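PDB 1O64: ATP phosphoribosyltransferase from Thermotoga maritima, which probably catalyses the condensation of ATP with 5-phosphoribose 1-diphosphate to N'-(5'-phosphoribosyl)-ATP, the first step of histidine biosynthesis. Local coordinates for residues A[86-91]-A[167-172]; A[104-109]-A[145-150]. All coordinates share one frame; numbering follows the deposited sequence.

Contact 1. Residues A[86-91]-A[167-172]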
loop_
_atom_site.group_PDB
_atom_site.type_symbol
_atom_site.label_atom_id
_atom_site.label_comp_id
_atom_site.label_asym_id
_atom_site.label_seq_id
_atom_site.Cartn_x
_atom_site.Cartn_y
_atom_site.Cartn_z
ATOM N N ILE A 86 -8.276 -12.444 14.443
ATOM C CA ILE A 86 -7.020 -11.722 14.495
ATOM C C ILE A 86 -7.165 -10.269 14.920
ATOM O O ILE A 86 -6.327 -9.729 15.649
ATOM C CB ILE A 86 -6.288 -11.774 13.136
ATOM C CG1 ILE A 86 -4.926 -11.058 13.235
ATOM C CG2 ILE A 86 -7.093 -11.155 12.016
ATOM C CD1 ILE A 86 -3.950 -11.814 14.116
ATOM N N SER A 87 -8.203 -9.603 14.434
ATOM C CA SER A 87 -8.405 -8.183 14.715
ATOM C C SER A 87 -9.808 -7.753 14.320
ATOM O O SER A 87 -10.680 -8.592 14.067
ATOM C CB SER A 87 -7.351 -7.374 13.960
ATOM O OG SER A 87 -7.432 -7.595 12.557
ATOM N N ARG A 88 -10.049 -6.448 14.281
ATOM C CA ARG A 88 -11.373 -5.927 13.972
ATOM C C ARG A 88 -11.300 -4.656 13.122
ATOM O O ARG A 88 -10.454 -3.793 13.335
ATOM C CB ARG A 88 -12.132 -5.557 15.253
ATOM C CG ARG A 88 -12.564 -6.677 16.170
ATOM C CD ARG A 88 -13.046 -6.144 17.519
ATOM N NE ARG A 88 -11.955 -5.669 18.334
ATOM C CZ ARG A 88 -11.891 -4.615 19.127
ATOM N NH1 ARG A 88 -12.901 -3.781 19.280
ATOM N NH2 ARG A 88 -10.758 -4.409 19.796
ATOM N N MET A 89 -12.253 -4.559 12.213
ATOM C CA MET A 89 -12.423 -3.382 11.366
ATOM C C MET A 89 -13.448 -2.500 12.098
ATOM O O MET A 89 -14.535 -2.976 12.459
ATOM C CB MET A 89 -12.940 -3.790 9.993
ATOM C CG MET A 89 -13.091 -2.614 9.017
ATOM S SD MET A 89 -11.491 -1.982 8.489
ATOM C CE MET A 89 -11.011 -3.264 7.318
ATOM N N VAL A 90 -13.047 -1.294 12.495
ATOM C CA VAL A 90 -13.961 -0.446 13.266
ATOM C C VAL A 90 -14.145 0.937 12.664
ATOM O O VAL A 90 -13.366 1.378 11.820
ATOM C CB VAL A 90 -13.420 -0.224 14.695
ATOM C CG1 VAL A 90 -13.394 -1.530 15.487
ATOM C CG2 VAL A 90 -12.034 0.421 14.661
ATOM N N LEU A 91 -15.173 1.630 13.133
ATOM C CA LEU A 91 -15.408 3.027 12.800
ATOM C C LEU A 91 -14.829 3.781 14.024
ATOM O O LEU A 91 -15.164 3.364 15.138
ATOM C CB LEU A 91 -16.886 3.399 12.719
ATOM C CG LEU A 91 -17.178 4.899 12.563
ATOM C CD1 LEU A 91 -16.796 5.382 11.164
ATOM C CD2 LEU A 91 -18.657 5.204 12.847
ATOM N N ILE A 167 -17.397 -2.847 12.833
ATOM C CA ILE A 167 -17.912 -3.232 11.521
ATOM C C ILE A 167 -17.839 -4.725 11.282
ATOM O O ILE A 167 -18.802 -5.335 10.820
ATOM C CB ILE A 167 -17.190 -2.436 10.423
ATOM C CG1 ILE A 167 -17.281 -0.935 10.792
ATOM C CG2 ILE A 167 -17.819 -2.724 9.080
ATOM C CD1 ILE A 167 -16.606 -0.026 9.798
ATOM N N PHE A 168 -16.679 -5.343 11.478
ATOM C CA PHE A 168 -16.568 -6.778 11.311
ATOM C C PHE A 168 -15.294 -7.265 12.014
ATOM O O PHE A 168 -14.331 -6.514 12.154
ATOM C CB PHE A 168 -16.615 -7.318 9.903
ATOM C CG PHE A 168 -15.716 -6.756 8.851
ATOM C CD1 PHE A 168 -14.400 -7.188 8.710
ATOM C CD2 PHE A 168 -16.190 -5.810 7.953
ATOM C CE1 PHE A 168 -13.582 -6.674 7.721
ATOM C CE2 PHE A 168 -15.382 -5.286 6.965
ATOM C CZ PHE A 168 -14.075 -5.724 6.845
ATOM N N VAL A 169 -15.390 -8.501 12.463
ATOM C CA VAL A 169 -14.251 -9.177 13.051
ATOM C C VAL A 169 -13.408 -9.703 11.883
ATOM O O VAL A 169 -13.960 -10.139 10.870
ATOM C CB VAL A 169 -14.656 -10.347 13.965
ATOM C CG1 VAL A 169 -13.429 -11.230 14.194
ATOM C CG2 VAL A 169 -15.188 -9.813 15.290
ATOM N N ILE A 170 -12.094 -9.601 12.005
ATOM C CA ILE A 170 -11.222 -10.065 10.910
ATOM C C ILE A 170 -10.572 -11.388 11.246
ATOM O O ILE A 170 -9.998 -11.538 12.335
ATOM C CB ILE A 170 -10.144 -8.997 10.660
ATOM C CG1 ILE A 170 -10.829 -7.777 9.998
ATOM C CG2 ILE A 170 -9.009 -9.529 9.811
ATOM C CD1 ILE A 170 -9.996 -6.528 10.002
ATOM N N ARG A 171 -10.612 -12.338 10.323
ATOM C CA ARG A 171 -9.959 -13.627 10.535
ATOM C C ARG A 171 -9.166 -13.959 9.261
ATOM O O ARG A 171 -9.262 -13.238 8.266
ATOM C CB ARG A 171 -10.998 -14.735 10.709
ATOM C CG ARG A 171 -11.917 -14.629 11.901
ATOM C CD ARG A 171 -12.885 -15.819 11.942
ATOM N NE ARG A 171 -13.867 -15.629 13.008
ATOM C CZ ARG A 171 -14.957 -14.878 12.884
ATOM N NH1 ARG A 171 -15.228 -14.253 11.753
ATOM N NH2 ARG A 171 -15.781 -14.777 13.917
ATOM N N THR A 172 -8.490 -15.088 9.301
ATOM C CA THR A 172 -7.760 -15.593 8.154
ATOM C C THR A 172 -8.721 -16.463 7.343
ATOM O O THR A 172 -9.626 -17.022 7.951
ATOM C CB THR A 172 -6.536 -16.411 8.581
ATOM O OG1 THR A 172 -5.748 -15.559 9.435
ATOM C CG2 THR A 172 -5.733 -16.861 7.389
#
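Two classic beta bulges interrupt the antiparallel ladder between 86-91 and 167-172, one on each strand: Ile86 and Ser87 both face Ile170, while Ile167 and Phe168 both face Met89. In the first, Ile170 O accepts from Ile86 N (2.9 Å) and weakly from Ser87 N; in the second, Met89 O accepts from Ile167 N (2.9 Å) and weakly from Phe168 N. At the first bulge Ile86 CG2 and Ile170 CG2 are only 3.3 Å apart, tighter than usual methyl packing. Between the bulges pairing stays one-to-one: Ile170 N gives to Ser87 O (2.7 Å) from 36° above the carbonyl plane, Met89 N more squarely to Phe168 O (2.9 Å). With its CG lodged between backbone N and carbonyl carbon (chi1 52°), Phe168 presents one ring face to Met89, whose CB sits 3.8 Å from the ring centroid in a CH-pi contact. The bent methionine chain carries SD to an oblique Met-aromatic position. Replacing this ring with an alanine's methyl group would probably leave Met89 CB without the face it rests on and its thioether freer to turn. Diagonally across the same face, Ile170 CD1 comes within 4.0 Å of Met89 CB. On the opposite face, Arg88 passes Val169 and forms a salt bridge with Glu166. Helix 66-71 packs against Phe168, Met89 and Ile170, and strand 145-150 flanks 86-91 along its other edge.

Contact 2. Residues A[104-109]-A[145-150]; sequences KRIATK and LIVDIT
A parallel pair within the mixed sheet, near its 125-129 edge, joins 104-109 to 145-150, with Ile106 beside Leu145 and Ala107 beside Ile146. Leu145 N gives a nearly straight bond to Arg105 O (3.0 Å), Ala107 N reaches Leu145 O at 3.2 Å, and Val147 N returns to Ala107 O. On one face Ile106 CG2 lies 3.9 Å from Val147 CG2; Ala107 CB and Ile146 CG2 meet more loosely on the other. Strand 104-108, helix 111-120 and the adjacent parallel strand 125-129 form a beta-alpha-beta crossover; the chain then passes helix 136-139 and returns on the other side of 104-108 as 145-150. Thr114 of helix 111-120 touches both Ile106 and Val147. Beyond the last ladder bond a side chain takes over: Thr108 OG1, set anti to its own amide nitrogen (chi1 -180°), donates to Val147 O at 2.8 Å, the donor oxygen tilted 27° from the carbonyl plane. The same hydroxyl is also hydrogen-bonded with Phe110 N and Thr114 OG1. Val147 O has a second donor in a water 2.7 Å away; that water accepts from Lys109 N at 2.9 Å and donates weakly to Asp148 OD1. Lys109 NZ stays 4.5 Å from Asp148 OD1, beyond salt-bridge range.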
loop_
_atom_site.group_PDB
_atom_site.type_symbol
_atom_site.label_atom_id
_atom_site.label_comp_id
_atom_site.label_asym_id
_atom_site.label_seq_id
_atom_site.Cartn_x
_atom_site.Cartn_y
_atom_site.Cartn_z
ATOM N N LYS A 104 -20.484 12.818 6.306
ATOM C CA LYS A 104 -19.359 12.379 7.151
ATOM C C LYS A 104 -18.097 12.206 6.329
ATOM O O LYS A 104 -18.125 11.529 5.302
ATOM C CB LYS A 104 -19.730 11.065 7.838
ATOM C CG LYS A 104 -20.947 11.134 8.735
ATOM C CD LYS A 104 -22.234 10.800 7.984
ATOM C CE LYS A 104 -23.354 10.538 8.985
ATOM N NZ LYS A 104 -23.933 11.811 9.501
ATOM N N ARG A 105 -17.005 12.839 6.714
ATOM C CA ARG A 105 -15.734 12.676 5.987
ATOM C C ARG A 105 -14.976 11.511 6.635
ATOM O O ARG A 105 -14.664 11.557 7.816
ATOM C CB ARG A 105 -14.913 13.952 6.018
ATOM C CG ARG A 105 -15.324 14.989 4.964
ATOM C CD ARG A 105 -14.491 16.261 5.142
ATOM N NE ARG A 105 -14.484 16.645 6.550
ATOM C CZ ARG A 105 -13.473 17.223 7.173
ATOM N NH1 ARG A 105 -13.576 17.501 8.469
ATOM N NH2 ARG A 105 -12.368 17.540 6.519
ATOM N N ILE A 106 -14.751 10.438 5.887
ATOM C CA ILE A 106 -14.102 9.254 6.471
ATOM C C ILE A 106 -12.866 8.861 5.663
ATOM O O ILE A 106 -13.001 8.493 4.483
ATOM C CB ILE A 106 -15.069 8.047 6.505
ATOM C CG1 ILE A 106 -16.421 8.401 7.104
ATOM C CG2 ILE A 106 -14.438 6.894 7.303
ATOM C CD1 ILE A 106 -17.405 7.255 7.220
ATOM N N ALA A 107 -11.706 8.905 6.301
ATOM C CA ALA A 107 -10.452 8.490 5.670
ATOM C C ALA A 107 -10.263 6.986 5.924
ATOM O O ALA A 107 -10.626 6.490 6.990
ATOM C CB ALA A 107 -9.252 9.235 6.248
ATOM N N THR A 108 -9.700 6.275 4.934
ATOM C CA THR A 108 -9.583 4.818 5.172
ATOM C C THR A 108 -8.700 4.190 4.127
ATOM O O THR A 108 -8.434 4.785 3.077
ATOM C CB THR A 108 -11.019 4.221 5.117
ATOM O OG1 THR A 108 -11.018 2.819 5.336
ATOM C CG2 THR A 108 -11.653 4.491 3.744
ATOM N N LYS A 109 -8.185 3.001 4.406
ATOM C CA LYS A 109 -7.428 2.230 3.433
ATOM C C LYS A 109 -8.427 1.290 2.733
ATOM O O LYS A 109 -8.109 0.596 1.766
ATOM C CB LYS A 109 -6.412 1.291 4.120
ATOM C CG LYS A 109 -5.365 1.996 4.939
ATOM C CD LYS A 109 -4.160 1.107 5.173
ATOM C CE LYS A 109 -4.430 0.113 6.288
ATOM N NZ LYS A 109 -3.148 -0.297 6.941
ATOM N N LEU A 145 -13.954 11.142 10.671
ATOM C CA LEU A 145 -13.890 9.794 11.227
ATOM C C LEU A 145 -12.935 8.951 10.368
ATOM O O LEU A 145 -12.379 9.425 9.395
ATOM C CB LEU A 145 -15.255 9.079 11.173
ATOM C CG LEU A 145 -16.472 9.838 11.714
ATOM C CD1 LEU A 145 -17.763 9.148 11.310
ATOM C CD2 LEU A 145 -16.400 10.006 13.229
ATOM N N ILE A 146 -12.683 7.724 10.793
ATOM C CA ILE A 146 -11.865 6.818 10.025
ATOM C C ILE A 146 -12.491 5.413 10.116
ATOM O O ILE A 146 -13.294 5.206 11.007
ATOM C CB ILE A 146 -10.404 6.662 10.480
ATOM C CG1 ILE A 146 -10.316 6.076 11.901
ATOM C CG2 ILE A 146 -9.652 7.993 10.384
ATOM C CD1 ILE A 146 -8.869 5.843 12.357
ATOM N N VAL A 147 -12.187 4.607 9.107
ATOM C CA VAL A 147 -12.551 3.186 9.172
ATOM C C VAL A 147 -11.199 2.453 9.048
ATOM O O VAL A 147 -10.502 2.608 8.040
ATOM C CB VAL A 147 -13.575 2.723 8.180
ATOM C CG1 VAL A 147 -13.627 1.187 8.095
ATOM C CG2 VAL A 147 -14.976 3.248 8.563
ATOM N N ASP A 148 -10.834 1.728 10.097
ATOM C CA ASP A 148 -9.517 1.070 10.070
ATOM C C ASP A 148 -9.493 -0.176 10.918
ATOM O O ASP A 148 -10.415 -0.505 11.678
ATOM C CB ASP A 148 -8.497 2.111 10.578
ATOM C CG ASP A 148 -7.071 1.792 10.168
ATOM O OD1 ASP A 148 -6.845 0.949 9.258
ATOM O OD2 ASP A 148 -6.151 2.381 10.762
ATOM N N ILE A 149 -8.365 -0.874 10.889
ATOM C CA ILE A 149 -8.220 -2.079 11.703
ATOM C C ILE A 149 -7.588 -1.754 13.057
ATOM O O ILE A 149 -6.706 -0.917 13.165
ATOM C CB ILE A 149 -7.310 -3.092 10.971
ATOM C CG1 ILE A 149 -8.003 -3.569 9.683
ATOM C CG2 ILE A 149 -7.006 -4.265 11.899
ATOM C CD1 ILE A 149 -7.029 -4.263 8.727
ATOM N N THR A 150 -8.026 -2.474 14.084
ATOM C CA THR A 150 -7.445 -2.348 15.412
ATOM C C THR A 150 -7.340 -3.745 16.027
ATOM O O THR A 150 -8.154 -4.629 15.702
ATOM C CB THR A 150 -8.253 -1.414 16.325
ATOM O OG1 THR A 150 -7.571 -1.354 17.597
ATOM C CG2 THR A 150 -9.660 -1.937 16.543
HETATM O O HOH W 1 -7.902 2.469 7.196
#

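The two contacts lie in one mixed sheet, their centres 13 Å apart, and are joined edge to edge: strands 161-176, 81-94, 145-150 and 104-108 follow one another across it. The seam is the pairing of 81-94 with 145-150, where Val90 N and Asp148 O, and Arg88 O and Thr150 N, are probably hydrogen-bonded, each at 2.9 Å. Along the chain the order is 86-91, 104-109, 145-150, 167-172, so both segments of contact 2 come between those of contact 1. The paired long strands of contact 1 probably serve as the connection between the two lobes, as in periplasmic-binding-protein-like folds, and contact 2 carries the same sheet on into one lobe.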